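Local coordinates for OBG-type G domain-containing protein (Pyrococcus horikoshii, PDB 2E87) that is of unknown function but binds GDP and is probably a GTP-binding protein of the Obg type, at residues 244-255 and 267-278. Residues are numbered along the deposited sequence; the frame is centred on the assembly and turned at random.
Sequences RYLGNLIIYIFD and QIHLFEEVHGEF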
ATOM      1  N   ARG A 244       0.597  13.454   2.906  1.00 36.48           N
ATOM      2  CA  ARG A 244      -0.545  14.360   2.750  1.00 40.15           C
ATOM      3  C   ARG A 244      -1.847  13.584   2.901  1.00 39.94           C
ATOM      4  O   ARG A 244      -2.861  14.131   3.358  1.00 35.87           O
ATOM      5  CB  ARG A 244      -0.579  15.011   1.361  1.00 42.93           C
ATOM      6  CG  ARG A 244       0.600  15.879   0.980  1.00 63.05           C
ATOM      7  CD  ARG A 244       0.395  16.462  -0.426  1.00 69.96           C
ATOM      8  NE  ARG A 244       1.555  17.223  -0.894  1.00 77.33           N
ATOM      9  CZ  ARG A 244       1.638  17.821  -2.080  1.00 81.51           C
ATOM     10  NH1 ARG A 244       0.624  17.755  -2.934  1.00 82.53           N
ATOM     11  NH2 ARG A 244       2.741  18.481  -2.418  1.00 79.58           N
ATOM     12  N   TYR A 245      -1.819  12.319   2.494  1.00 30.26           N
ATOM     13  CA  TYR A 245      -2.999  11.468   2.553  1.00 39.13           C
ATOM     14  C   TYR A 245      -3.189  10.697   3.859  1.00 40.56           C
ATOM     15  O   TYR A 245      -4.218  10.052   4.057  1.00 45.02           O
ATOM     16  CB  TYR A 245      -2.972  10.502   1.375  1.00 40.04           C
ATOM     17  CG  TYR A 245      -2.880  11.219   0.055  1.00 45.27           C
ATOM     18  CD1 TYR A 245      -1.892  10.903  -0.861  1.00 45.51           C
ATOM     19  CD2 TYR A 245      -3.794  12.218  -0.277  1.00 49.72           C
ATOM     20  CE1 TYR A 245      -1.810  11.561  -2.086  1.00 58.36           C
ATOM     21  CE2 TYR A 245      -3.728  12.880  -1.491  1.00 58.54           C
ATOM     22  CZ  TYR A 245      -2.734  12.547  -2.393  1.00 63.30           C
ATOM     23  OH  TYR A 245      -2.672  13.196  -3.600  1.00 70.64           O
ATOM     24  N   LEU A 246      -2.194  10.759   4.734  1.00 39.60           N
ATOM     25  CA  LEU A 246      -2.240  10.088   6.029  1.00 38.54           C
ATOM     26  C   LEU A 246      -2.459  11.104   7.158  1.00 41.00           C
ATOM     27  O   LEU A 246      -3.384  10.967   7.963  1.00 41.60           O
ATOM     28  CB  LEU A 246      -0.932   9.352   6.269  1.00 34.48           C
ATOM     29  CG  LEU A 246      -0.752   8.635   7.598  1.00 37.97           C
ATOM     30  CD1 LEU A 246      -1.782   7.529   7.778  1.00 28.65           C
ATOM     31  CD2 LEU A 246       0.646   8.055   7.604  1.00 35.54           C
ATOM     32  N   GLY A 247      -1.608  12.127   7.198  1.00 39.56           N
ATOM     33  CA  GLY A 247      -1.696  13.143   8.231  1.00 38.04           C
ATOM     34  C   GLY A 247      -2.899  14.063   8.203  1.00 37.96           C
ATOM     35  O   GLY A 247      -3.352  14.476   7.144  1.00 40.52           O
ATOM     36  N   ASN A 248      -3.415  14.394   9.384  1.00 38.35           N
ATOM     37  CA  ASN A 248      -4.570  15.285   9.501  1.00 37.24           C
ATOM     38  C   ASN A 248      -4.140  16.531  10.258  1.00 41.97           C
ATOM     39  O   ASN A 248      -4.883  17.501  10.364  1.00 46.23           O
ATOM     40  CB  ASN A 248      -5.693  14.574  10.251  1.00 30.57           C
ATOM     41  CG  ASN A 248      -6.081  13.270   9.595  1.00 35.82           C
ATOM     42  OD1 ASN A 248      -6.665  13.265   8.517  1.00 37.47           O
ATOM     43  ND2 ASN A 248      -5.739  12.153  10.227  1.00 32.62           N
ATOM     44  N   LEU A 249      -2.924  16.477  10.791  1.00 39.53           N
ATOM     45  CA  LEU A 249      -2.333  17.571  11.544  1.00 39.59           C
ATOM     46  C   LEU A 249      -0.819  17.397  11.574  1.00 39.05           C
ATOM     47  O   LEU A 249      -0.305  16.304  11.789  1.00 37.29           O
ATOM     48  CB  LEU A 249      -2.848  17.610  12.984  1.00 36.88           C
ATOM     49  CG  LEU A 249      -2.083  18.608  13.869  1.00 40.37           C
ATOM     50  CD1 LEU A 249      -2.328  20.027  13.376  1.00 35.54           C
ATOM     51  CD2 LEU A 249      -2.536  18.476  15.302  1.00 40.66           C
ATOM     52  N   ILE A 250      -0.111  18.485  11.355  1.00 35.22           N
ATOM     53  CA  ILE A 250       1.326  18.437  11.373  1.00 34.29           C
ATOM     54  C   ILE A 250       1.876  19.258  12.521  1.00 32.66           C
ATOM     55  O   ILE A 250       1.545  20.430  12.658  1.00 33.78           O
ATOM     56  CB  ILE A 250       1.903  18.975  10.052  1.00 40.47           C
ATOM     57  CG1 ILE A 250       1.685  17.944   8.936  1.00 44.20           C
ATOM     58  CG2 ILE A 250       3.367  19.297  10.223  1.00 34.61           C
ATOM     59  CD1 ILE A 250       2.269  18.354   7.612  1.00 45.48           C
ATOM     60  N   ILE A 251       2.684  18.619  13.362  1.00 32.50           N
ATOM     61  CA  ILE A 251       3.339  19.292  14.481  1.00 32.73           C
ATOM     62  C   ILE A 251       4.773  19.541  14.035  1.00 34.92           C
ATOM     63  O   ILE A 251       5.496  18.607  13.702  1.00 40.08           O
ATOM     64  CB  ILE A 251       3.402  18.434  15.762  1.00 33.79           C
ATOM     65  CG1 ILE A 251       2.027  18.346  16.427  1.00 33.86           C
ATOM     66  CG2 ILE A 251       4.370  19.068  16.747  1.00 36.91           C
ATOM     67  CD1 ILE A 251       1.992  17.411  17.629  1.00 26.81           C
ATOM     68  N   TYR A 252       5.181  20.799  14.012  1.00 34.77           N
ATOM     69  CA  TYR A 252       6.532  21.124  13.596  1.00 33.61           C
ATOM     70  C   TYR A 252       7.327  21.586  14.803  1.00 37.74           C
ATOM     71  O   TYR A 252       6.985  22.591  15.429  1.00 32.93           O
ATOM     72  CB  TYR A 252       6.535  22.232  12.549  1.00 30.00           C
ATOM     73  CG  TYR A 252       7.848  22.296  11.831  1.00 31.17           C
ATOM     74  CD1 TYR A 252       8.036  21.596  10.643  1.00 32.33           C
ATOM     75  CD2 TYR A 252       8.940  22.961  12.389  1.00 29.48           C
ATOM     76  CE1 TYR A 252       9.284  21.541  10.029  1.00 35.18           C
ATOM     77  CE2 TYR A 252      10.188  22.915  11.782  1.00 37.20           C
ATOM     78  CZ  TYR A 252      10.352  22.199  10.597  1.00 37.94           C
ATOM     79  OH  TYR A 252      11.576  22.129   9.977  1.00 47.66           O
ATOM     80  N   ILE A 253       8.387  20.851  15.120  1.00 36.38           N
ATOM     81  CA  ILE A 253       9.219  21.186  16.258  1.00 36.80           C
ATOM     82  C   ILE A 253      10.490  21.948  15.886  1.00 40.16           C
ATOM     83  O   ILE A 253      11.251  21.513  15.018  1.00 38.72           O
ATOM     84  CB  ILE A 253       9.672  19.930  17.024  1.00 34.11           C
ATOM     85  CG1 ILE A 253       8.467  19.073  17.427  1.00 32.79           C
ATOM     86  CG2 ILE A 253      10.466  20.351  18.250  1.00 30.88           C
ATOM     87  CD1 ILE A 253       8.843  17.786  18.153  1.00 25.31           C
ATOM     88  N   PHE A 254      10.696  23.081  16.554  1.00 39.87           N
ATOM     89  CA  PHE A 254      11.893  23.911  16.401  1.00 41.21           C
ATOM     90  C   PHE A 254      12.727  23.670  17.665  1.00 43.44           C
ATOM     91  O   PHE A 254      12.168  23.399  18.726  1.00 45.87           O
ATOM     92  CB  PHE A 254      11.562  25.408  16.385  1.00 38.23           C
ATOM     93  CG  PHE A 254      11.022  25.917  15.085  1.00 40.09           C
ATOM     94  CD1 PHE A 254       9.655  26.115  14.916  1.00 41.81           C
ATOM     95  CD2 PHE A 254      11.884  26.242  14.041  1.00 36.92           C
ATOM     96  CE1 PHE A 254       9.157  26.633  13.729  1.00 41.40           C
ATOM     97  CE2 PHE A 254      11.401  26.758  12.854  1.00 37.79           C
ATOM     98  CZ  PHE A 254      10.036  26.957  12.694  1.00 37.83           C
ATOM     99  N   ASP A 255      14.050  23.774  17.549  1.00 41.66           N
ATOM    100  CA  ASP A 255      14.953  23.628  18.693  1.00 42.45           C
ATOM    101  C   ASP A 255      15.762  24.923  18.775  1.00 41.72           C
ATOM    102  O   ASP A 255      16.835  25.037  18.188  1.00 38.17           O
ATOM    103  CB  ASP A 255      15.900  22.431  18.514  1.00 39.41           C
ATOM    104  CG  ASP A 255      16.997  22.388  19.584  1.00 44.72           C
ATOM    105  OD1 ASP A 255      16.889  23.147  20.576  1.00 43.82           O
ATOM    106  OD2 ASP A 255      17.965  21.601  19.442  1.00 44.35           O
ATOM    107  N   GLN A 267      16.524  25.807  10.398  1.00 38.25           N
ATOM    108  CA  GLN A 267      15.301  25.162  10.839  1.00 39.72           C
ATOM    109  C   GLN A 267      14.140  25.934  10.243  1.00 39.39           C
ATOM    110  O   GLN A 267      13.145  25.345   9.843  1.00 37.88           O
ATOM    111  CB  GLN A 267      15.190  25.164  12.367  1.00 34.84           C
ATOM    112  CG  GLN A 267      16.171  24.256  13.076  1.00 35.98           C
ATOM    113  CD  GLN A 267      16.069  24.379  14.594  1.00 44.64           C
ATOM    114  OE1 GLN A 267      14.990  24.229  15.167  1.00 41.85           O
ATOM    115  NE2 GLN A 267      17.196  24.656  15.248  1.00 39.25           N
ATOM    116  N   ILE A 268      14.253  27.257  10.181  1.00 41.35           N
ATOM    117  CA  ILE A 268      13.168  28.047   9.593  1.00 40.92           C
ATOM    118  C   ILE A 268      13.032  27.738   8.092  1.00 39.47           C
ATOM    119  O   ILE A 268      11.928  27.633   7.569  1.00 38.55           O
ATOM    120  CB  ILE A 268      13.386  29.573   9.793  1.00 35.71           C
ATOM    121  CG1 ILE A 268      13.013  29.973  11.218  1.00 38.17           C
ATOM    122  CG2 ILE A 268      12.530  30.369   8.826  1.00 37.56           C
ATOM    123  CD1 ILE A 268      13.419  31.410  11.561  1.00 42.00           C
ATOM    124  N   HIS A 269      14.146  27.579   7.392  1.00 37.49           N
ATOM    125  CA  HIS A 269      14.029  27.288   5.972  1.00 41.98           C
ATOM    126  C   HIS A 269      13.268  25.997   5.779  1.00 42.45           C
ATOM    127  O   HIS A 269      12.381  25.916   4.931  1.00 44.18           O
ATOM    128  CB  HIS A 269      15.403  27.187   5.318  1.00 40.96           C
ATOM    129  CG  HIS A 269      16.102  28.502   5.197  1.00 51.47           C
ATOM    130  ND1 HIS A 269      17.449  28.607   4.923  1.00 53.75           N
ATOM    131  CD2 HIS A 269      15.636  29.769   5.300  1.00 49.67           C
ATOM    132  CE1 HIS A 269      17.782  29.884   4.863  1.00 58.01           C
ATOM    133  NE2 HIS A 269      16.701  30.610   5.088  1.00 57.30           N
ATOM    134  N   LEU A 270      13.603  24.993   6.583  1.00 39.69           N
ATOM    135  CA  LEU A 270      12.947  23.702   6.475  1.00 43.20           C
ATOM    136  C   LEU A 270      11.473  23.837   6.798  1.00 43.07           C
ATOM    137  O   LEU A 270      10.628  23.287   6.093  1.00 41.02           O
ATOM    138  CB  LEU A 270      13.587  22.675   7.414  1.00 46.97           C
ATOM    139  CG  LEU A 270      13.083  21.248   7.178  1.00 49.20           C
ATOM    140  CD1 LEU A 270      13.443  20.810   5.766  1.00 44.38           C
ATOM    141  CD2 LEU A 270      13.698  20.308   8.200  1.00 44.61           C
ATOM    142  N   PHE A 271      11.158  24.568   7.860  1.00 40.45           N
ATOM    143  CA  PHE A 271       9.765  24.746   8.222  1.00 41.09           C
ATOM    144  C   PHE A 271       8.977  25.322   7.039  1.00 42.64           C
ATOM    145  O   PHE A 271       7.875  24.870   6.734  1.00 42.72           O
ATOM    146  CB  PHE A 271       9.633  25.691   9.411  1.00 39.90           C
ATOM    147  CG  PHE A 271       8.258  26.246   9.570  1.00 39.41           C
ATOM    148  CD1 PHE A 271       7.253  25.492  10.163  1.00 36.86           C
ATOM    149  CD2 PHE A 271       7.939  27.490   9.049  1.00 39.70           C
ATOM    150  CE1 PHE A 271       5.946  25.972  10.227  1.00 34.98           C
ATOM    151  CE2 PHE A 271       6.628  27.978   9.107  1.00 41.58           C
ATOM    152  CZ  PHE A 271       5.635  27.213   9.698  1.00 38.24           C
ATOM    153  N   GLU A 272       9.545  26.321   6.376  1.00 40.60           N
ATOM    154  CA  GLU A 272       8.867  26.960   5.254  1.00 45.60           C
ATOM    155  C   GLU A 272       8.678  26.010   4.067  1.00 47.05           C
ATOM    156  O   GLU A 272       7.648  26.033   3.399  1.00 47.45           O
ATOM    157  CB  GLU A 272       9.626  28.219   4.825  1.00 42.55           C
ATOM    158  CG  GLU A 272       9.879  29.164   5.984  1.00 52.37           C
ATOM    159  CD  GLU A 272      10.605  30.434   5.581  1.00 56.55           C
ATOM    160  OE1 GLU A 272      11.688  30.339   4.948  1.00 51.65           O
ATOM    161  OE2 GLU A 272      10.086  31.527   5.916  1.00 58.51           O
ATOM    162  N   GLU A 273       9.673  25.177   3.805  1.00 45.47           N
ATOM    163  CA  GLU A 273       9.566  24.221   2.721  1.00 44.52           C
ATOM    164  C   GLU A 273       8.503  23.165   3.061  1.00 43.78           C
ATOM    165  O   GLU A 273       7.728  22.764   2.203  1.00 47.58           O
ATOM    166  CB  GLU A 273      10.907  23.541   2.486  1.00 42.63           C
ATOM    167  CG  GLU A 273      11.017  22.944   1.108  1.00 58.55           C
ATOM    168  CD  GLU A 273      12.091  21.898   1.023  1.00 62.81           C
ATOM    169  OE1 GLU A 273      11.869  20.793   1.549  1.00 73.47           O
ATOM    170  OE2 GLU A 273      13.159  22.179   0.442  1.00 73.22           O
ATOM    171  N   VAL A 274       8.458  22.723   4.314  1.00 41.80           N
ATOM    172  CA  VAL A 274       7.480  21.721   4.727  1.00 38.66           C
ATOM    173  C   VAL A 274       6.082  22.317   4.833  1.00 44.39           C
ATOM    174  O   VAL A 274       5.091  21.678   4.463  1.00 47.94           O
ATOM    175  CB  VAL A 274       7.888  21.078   6.084  1.00 39.59           C
ATOM    176  CG1 VAL A 274       6.773  20.197   6.628  1.00 36.06           C
ATOM    177  CG2 VAL A 274       9.141  20.245   5.895  1.00 33.17           C
ATOM    178  N   HIS A 275       6.005  23.544   5.339  1.00 42.05           N
ATOM    179  CA  HIS A 275       4.731  24.244   5.509  1.00 45.13           C
ATOM    180  C   HIS A 275       4.060  24.479   4.161  1.00 48.44           C
ATOM    181  O   HIS A 275       2.819  24.543   4.059  1.00 46.48           O
ATOM    182  CB  HIS A 275       4.955  25.604   6.179  1.00 46.11           C
ATOM    183  CG  HIS A 275       3.691  26.279   6.606  1.00 45.02           C
ATOM    184  ND1 HIS A 275       3.461  27.623   6.409  1.00 51.10           N
ATOM    185  CD2 HIS A 275       2.594  25.796   7.236  1.00 49.62           C
ATOM    186  CE1 HIS A 275       2.275  27.940   6.900  1.00 47.54           C
ATOM    187  NE2 HIS A 275       1.729  26.849   7.406  1.00 47.45           N
ATOM    188  N   GLY A 276       4.902  24.615   3.140  1.00 47.59           N
ATOM    189  CA  GLY A 276       4.430  24.849   1.790  1.00 48.05           C
ATOM    190  C   GLY A 276       4.017  23.585   1.067  1.00 47.04           C
ATOM    191  O   GLY A 276       3.117  23.622   0.244  1.00 52.34           O
ATOM    192  N   GLU A 277       4.663  22.465   1.363  1.00 46.70           N
ATOM    193  CA  GLU A 277       4.326  21.208   0.711  1.00 47.96           C
ATOM    194  C   GLU A 277       3.014  20.634   1.226  1.00 48.41           C
ATOM    195  O   GLU A 277       2.400  19.827   0.559  1.00 47.60           O
ATOM    196  CB  GLU A 277       5.440  20.184   0.923  1.00 54.89           C
ATOM    197  CG  GLU A 277       6.705  20.499   0.164  1.00 67.07           C
ATOM    198  CD  GLU A 277       6.547  20.289  -1.332  1.00 74.08           C
ATOM    199  OE1 GLU A 277       5.549  20.772  -1.909  1.00 73.83           O
ATOM    200  OE2 GLU A 277       7.428  19.643  -1.934  1.00 83.17           O
ATOM    201  N   PHE A 278       2.591  21.060   2.409  1.00 45.36           N
ATOM    202  CA  PHE A 278       1.362  20.563   3.004  1.00 42.96           C
ATOM    203  C   PHE A 278       0.384  21.691   3.317  1.00 44.58           C
ATOM    204  O   PHE A 278      -0.070  21.816   4.449  1.00 45.70           O
ATOM    205  CB  PHE A 278       1.673  19.787   4.298  1.00 38.29           C
ATOM    206  CG  PHE A 278       2.507  18.538   4.086  1.00 39.59           C
ATOM    207  CD1 PHE A 278       3.898  18.592   4.114  1.00 35.12           C
ATOM    208  CD2 PHE A 278       1.897  17.307   3.850  1.00 40.10           C
ATOM    209  CE1 PHE A 278       4.669  17.440   3.909  1.00 40.93           C
ATOM    210  CE2 PHE A 278       2.664  16.155   3.646  1.00 39.27           C
ATOM    211  CZ  PHE A 278       4.049  16.221   3.675  1.00 38.91           C
TER
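Tyr252 lays one ring face against Phe271 in the buried middle of this contact. The edge of the Phe271 ring meets that face in a T-shaped pair, with planes at 81°. CB of Phe271 sits over the same ring, 3.9 Å from its centroid. CG of Tyr252 is anti to the backbone N (chi1 -163°), which lays the ring over CA and CB of Phe271. Phe254 extends the cluster, its CZ 3.5 Å from Phe271 CB. Replacing Tyr252 by an alanine would probably open a gap over Phe271 and beside Leu270, and take away the ring face that the Phe271 edge meets. Strand 249-254 and helix 264-277 run antiparallel here, as the first two elements of a beta-alpha-beta unit in the P-loop G domain. At the GDP end, the Gln267 amide bonds the backbone of Asp255 twice. Asp255 N donates almost straight to Gln267 OE1 (2.6 Å), in the plane of the Gln267 side-chain carbonyl. Gln267 NE2 reaches Asp255 O at 3.0 Å, above the Asp255 carbonyl plane, and also bonds Phe262 O. Toward the other end, Ile250 CD1 sits over a face of the Phe278 ring in a CH-pi contact. Beyond it the packing gives way to solvent: Arg244 CG rests against Phe278 CE2 (3.4 Å), and its exposed end makes a long salt bridge, NH2 to Glu277 OE1 at 3.7 Å.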